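Local coordinates for BH2092 protein (Bacillus halodurans, PDB 3NHV) that is of unknown function but belongs to the rhodanese family, whose members typically carry sulfur on an active-site cysteine, at the interface of chains A and B. Residues are numbered along the deposited sequence; one frame, centred on the assembly and turned at random. Chains: chain A/B, BH2092 protein.

Contact 1: the interface of chains A and B. Residues chain A 131-133; chain B 114-117.
The side-chain amides of A:Asn131 and B:Asn115 meet with their planes turned 58° apart. They do not stack. OD1 of A:Asn131 comes in diagonally from the CB and ND2 side of the B:Asn115 amide, 3.6 Å from CB of B:Asn115. The ND2 end of B:Asn115 points on towards the side chain of A:Lys133, with A:Lys133 CB 3.7 Å from B:Asn115 ND2. This is a loop-to-loop contact between two copies of a rhodanese-family protein. The chain A residues lie near its C-terminus, and the chain B residues follow helix 107-113. CG of A:Asn131 is anti to its backbone N (chi1 -166°). The amide therefore folds beside its own carbonyl carbon, where OD1 accepts a hydrogen bond from the backbone N of A:Lys133 at 3.0 Å. That bond lies in the plane of the amide carbonyl and helps to fix the rotation of the A:Asn131 side chain. Backbone meets backbone at the centre. The N of A:Met132 donates to the carbonyl O of B:Glu114 at 3.0 Å. A:Met132, a selenomethionine, bends at its last torsion. Its selenium rests 3.7 Å from CA of B:Gly116, an apolar contact with a glycine, which has no side chain to hold the selenium off. A:Lys133 runs past B:Asn115 and brings its CD to 3.5 Å from the backbone O of B:Asn115. The lysine chain turns at its CB-CG bond and runs extended beyond CG, which carries NZ out towards B:Glu117. The extended B:Glu117 side chain meets it at about a right angle. The salt bridge there is long, with A:Lys133 NZ 3.9 Å from B:Glu117 OE1. Such a pair probably steers the two charges together more than it locks them. The lysine CE also lies 4.1 Å from CG of B:Glu117.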
loop_
_atom_site.group_PDB
_atom_site.type_symbol
_atom_site.label_atom_id
_atom_site.label_comp_id
_atom_site.label_asym_id
_atom_site.label_seq_id
_atom_site.Cartn_x
_atom_site.Cartn_y
_atom_site.Cartn_z
ATOM N N ASN A 131 2.310 6.690 17.258
ATOM C CA ASN A 131 1.410 7.647 17.895
ATOM C C ASN A 131 1.870 9.076 17.638
ATOM O O ASN A 131 2.800 9.570 18.273
ATOM C CB ASN A 131 1.341 7.384 19.397
ATOM C CG ASN A 131 0.194 8.109 20.058
ATOM O OD1 ASN A 131 -0.019 9.294 19.819
ATOM N ND2 ASN A 131 -0.551 7.404 20.898
HETATM N N MSE A 132 1.198 9.731 16.701
HETATM C CA MSE A 132 1.505 11.103 16.298
HETATM C C MSE A 132 1.566 12.114 17.445
HETATM O O MSE A 132 2.242 13.141 17.349
HETATM C CB MSE A 132 0.456 11.547 15.287
HETATM C CG MSE A 132 0.529 12.982 14.834
HETATM SE SE MSE A 132 -1.174 13.409 14.034
HETATM C CE MSE A 132 -1.130 12.184 12.549
ATOM N N LYS A 133 0.852 11.816 18.523
ATOM C CA LYS A 133 0.795 12.692 19.683
ATOM C C LYS A 133 1.721 12.277 20.828
ATOM O O LYS A 133 2.011 13.087 21.707
ATOM C CB LYS A 133 -0.648 12.759 20.205
ATOM C CG LYS A 133 -1.433 13.994 19.786
ATOM C CD LYS A 133 -1.605 14.098 18.282
ATOM C CE LYS A 133 -2.247 15.424 17.904
ATOM N NZ LYS A 133 -2.373 15.569 16.427
ATOM N N GLU B 114 -3.152 6.651 13.563
ATOM C CA GLU B 114 -1.935 7.210 14.120
ATOM C C GLU B 114 -2.249 8.350 15.093
ATOM O O GLU B 114 -1.426 9.236 15.335
ATOM C CB GLU B 114 -1.002 7.662 12.994
ATOM C CG GLU B 114 -0.221 6.493 12.400
ATOM C CD GLU B 114 0.477 6.826 11.096
ATOM O OE1 GLU B 114 1.110 7.901 11.008
ATOM O OE2 GLU B 114 0.407 5.997 10.157
ATOM N N ASN B 115 -3.457 8.297 15.656
ATOM C CA ASN B 115 -3.938 9.280 16.623
ATOM C C ASN B 115 -3.992 10.695 16.082
ATOM O O ASN B 115 -3.479 11.614 16.707
ATOM C CB ASN B 115 -3.058 9.267 17.873
ATOM C CG ASN B 115 -3.856 9.457 19.143
ATOM O OD1 ASN B 115 -4.831 8.741 19.375
ATOM N ND2 ASN B 115 -3.449 10.411 19.975
ATOM N N GLY B 116 -4.613 10.880 14.929
ATOM C CA GLY B 116 -4.704 12.217 14.370
ATOM C C GLY B 116 -6.024 12.863 14.739
ATOM O O GLY B 116 -7.019 12.167 14.949
ATOM N N GLU B 117 -6.044 14.188 14.831
ATOM C CA GLU B 117 -7.272 14.904 15.173
ATOM C C GLU B 117 -8.215 14.963 13.969
ATOM O O GLU B 117 -7.767 15.041 12.824
ATOM C CB GLU B 117 -6.936 16.326 15.640
ATOM C CG GLU B 117 -6.069 16.377 16.886
ATOM C CD GLU B 117 -5.537 17.773 17.199
ATOM O OE1 GLU B 117 -4.857 17.923 18.242
ATOM O OE2 GLU B 117 -5.788 18.715 16.408
#

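Contact 2: the interface of chains A and B. Residues chain A 82-83, 129-130; chain B 19-20, 105-106, 110, 114.
A:Ala83 presses its methyl group onto B:Tyr110 and sits above the CB, CG and CD1 part of that side chain. A:Pro82 and A:Ala83 belong to the loop after strand 74-78, which in the rhodanese family carries the active-site cysteine. This is the tight part of the contact. CB of A:Ala83 lies 3.3 Å from CB of B:Tyr110, and A:Ala83 hides 98 Å² against chain B. Within chain B, the carbonyl O of B:Gly106 sits in plane at the edge of the tyrosine ring. B:Ile105 places CG1 between its backbone N and carbonyl carbon (chi1 59°), and its CD1 reaches to 3.4 Å from the O of A:Pro82. The side chains of A:Phe129 and B:Tyr110 cross at about a right angle, with A:Phe129 CE2 3.8 Å from B:Tyr110 CE1. The other side is wetter and looser. The extended B:Glu114 carboxylate stands steeply against the A:Trp130 ring, 78° between planes, and its OE1 is 3.3 Å from CE3 of A:Trp130. No direct polar bond crosses this patch. A water instead joins A:Ala83 O, at 2.7 Å, to B:Glu114 OE1, at 3.2 Å. An alanine in place of B:Glu114 would probably leave this water without its chain B partner and open a gap beside the A:Trp130 ring.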
loop_
_atom_site.group_PDB
_atom_site.type_symbol
_atom_site.label_atom_id
_atom_site.label_comp_id
_atom_site.label_asym_id
_atom_site.label_seq_id
_atom_site.Cartn_x
_atom_site.Cartn_y
_atom_site.Cartn_z
ATOM N N PRO A 82 2.153 0.334 6.271
ATOM C CA PRO A 82 1.724 0.891 4.986
ATOM C C PRO A 82 1.615 2.407 4.987
ATOM O O PRO A 82 1.848 3.053 3.966
ATOM C CB PRO A 82 0.362 0.238 4.766
ATOM C CG PRO A 82 0.476 -1.059 5.482
ATOM C CD PRO A 82 1.192 -0.674 6.752
ATOM N N ALA A 83 1.254 2.974 6.134
ATOM C CA ALA A 83 1.088 4.422 6.245
ATOM C C ALA A 83 2.374 5.196 6.513
ATOM O O ALA A 83 2.340 6.416 6.680
ATOM C CB ALA A 83 0.066 4.735 7.319
ATOM N N PHE A 129 0.589 0.895 16.358
ATOM C CA PHE A 129 0.753 2.014 15.438
ATOM C C PHE A 129 1.583 3.143 16.015
ATOM O O PHE A 129 1.690 3.298 17.230
ATOM C CB PHE A 129 -0.609 2.593 15.041
ATOM C CG PHE A 129 -1.601 1.569 14.584
ATOM C CD1 PHE A 129 -2.527 1.037 15.473
ATOM C CD2 PHE A 129 -1.622 1.145 13.260
ATOM C CE1 PHE A 129 -3.465 0.095 15.047
ATOM C CE2 PHE A 129 -2.550 0.205 12.822
ATOM C CZ PHE A 129 -3.474 -0.320 13.717
ATOM N N TRP A 130 2.167 3.934 15.126
ATOM C CA TRP A 130 2.954 5.084 15.535
ATOM C C TRP A 130 1.963 6.087 16.129
ATOM O O TRP A 130 0.887 6.299 15.577
ATOM C CB TRP A 130 3.642 5.685 14.319
ATOM C CG TRP A 130 4.420 6.905 14.619
ATOM C CD1 TRP A 130 5.584 6.983 15.324
ATOM C CD2 TRP A 130 4.107 8.236 14.205
ATOM N NE1 TRP A 130 6.021 8.284 15.372
ATOM C CE2 TRP A 130 5.132 9.076 14.694
ATOM C CE3 TRP A 130 3.059 8.805 13.468
ATOM C CZ2 TRP A 130 5.141 10.456 14.466
ATOM C CZ3 TRP A 130 3.067 10.171 13.244
ATOM C CH2 TRP A 130 4.104 10.984 13.742
ATOM N N ASP B 19 3.523 10.754 3.528
ATOM C CA ASP B 19 2.878 9.913 4.515
ATOM C C ASP B 19 2.276 10.693 5.675
ATOM O O ASP B 19 2.487 11.897 5.800
ATOM C CB ASP B 19 3.861 8.839 5.026
ATOM C CG ASP B 19 5.010 9.411 5.861
ATOM O OD1 ASP B 19 5.038 10.637 6.128
ATOM O OD2 ASP B 19 5.886 8.608 6.260
ATOM N N ILE B 20 1.518 9.990 6.510
ATOM C CA ILE B 20 0.865 10.585 7.661
ATOM C C ILE B 20 1.824 11.434 8.488
ATOM O O ILE B 20 1.531 12.580 8.819
ATOM C CB ILE B 20 0.250 9.495 8.547
ATOM C CG1 ILE B 20 -0.712 8.649 7.713
ATOM C CG2 ILE B 20 -0.496 10.118 9.711
ATOM C CD1 ILE B 20 -1.845 9.447 7.105
ATOM N N ILE B 105 -0.432 8.410 1.309
ATOM C CA ILE B 105 -0.575 6.975 1.539
ATOM C C ILE B 105 -1.148 6.757 2.938
ATOM O O ILE B 105 -0.710 7.385 3.906
ATOM C CB ILE B 105 0.785 6.238 1.452
ATOM C CG1 ILE B 105 1.753 6.799 2.490
ATOM C CG2 ILE B 105 1.376 6.397 0.068
ATOM C CD1 ILE B 105 3.006 5.960 2.673
ATOM N N GLY B 106 -2.130 5.869 3.040
ATOM C CA GLY B 106 -2.742 5.596 4.327
ATOM C C GLY B 106 -4.106 6.254 4.430
ATOM O O GLY B 106 -4.977 5.804 5.179
ATOM N N TYR B 110 -5.436 5.634 8.201
ATOM C CA TYR B 110 -4.237 5.591 9.018
ATOM C C TYR B 110 -3.922 6.911 9.708
ATOM O O TYR B 110 -3.116 6.957 10.636
ATOM C CB TYR B 110 -3.053 5.087 8.185
ATOM C CG TYR B 110 -2.951 3.574 8.199
ATOM C CD1 TYR B 110 -2.217 2.914 9.195
ATOM C CD2 TYR B 110 -3.652 2.790 7.272
ATOM C CE1 TYR B 110 -2.188 1.517 9.272
ATOM C CE2 TYR B 110 -3.627 1.390 7.344
ATOM C CZ TYR B 110 -2.896 0.767 8.347
ATOM O OH TYR B 110 -2.885 -0.604 8.437
ATOM N N GLU B 114 -3.152 6.651 13.563
ATOM C CA GLU B 114 -1.935 7.210 14.120
ATOM C C GLU B 114 -2.249 8.350 15.093
ATOM O O GLU B 114 -1.426 9.236 15.335
ATOM C CB GLU B 114 -1.002 7.662 12.994
ATOM C CG GLU B 114 -0.221 6.493 12.400
ATOM C CD GLU B 114 0.477 6.826 11.096
ATOM O OE1 GLU B 114 1.110 7.901 11.008
ATOM O OE2 GLU B 114 0.407 5.997 10.157
HETATM O O HOH W 1 3.343 7.848 8.691
#

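Contact 1 and contact 2 are neighbouring patches of one interface, with their C-alpha centres about 10 Å apart. They share B:Glu114, whose backbone serves contact 1 and whose side chain serves contact 2. On chain A the segment 129-133 runs continuously from contact 2 into contact 1. On chain B, helix 107-113 supplies B:Tyr110 to contact 2 and leads into the loop of contact 1. The C-terminal region and probable active-site loop of chain A thus meet the same part of chain B. The interface is not an exact two-fold, and the structure alone does not show whether it forms in solution.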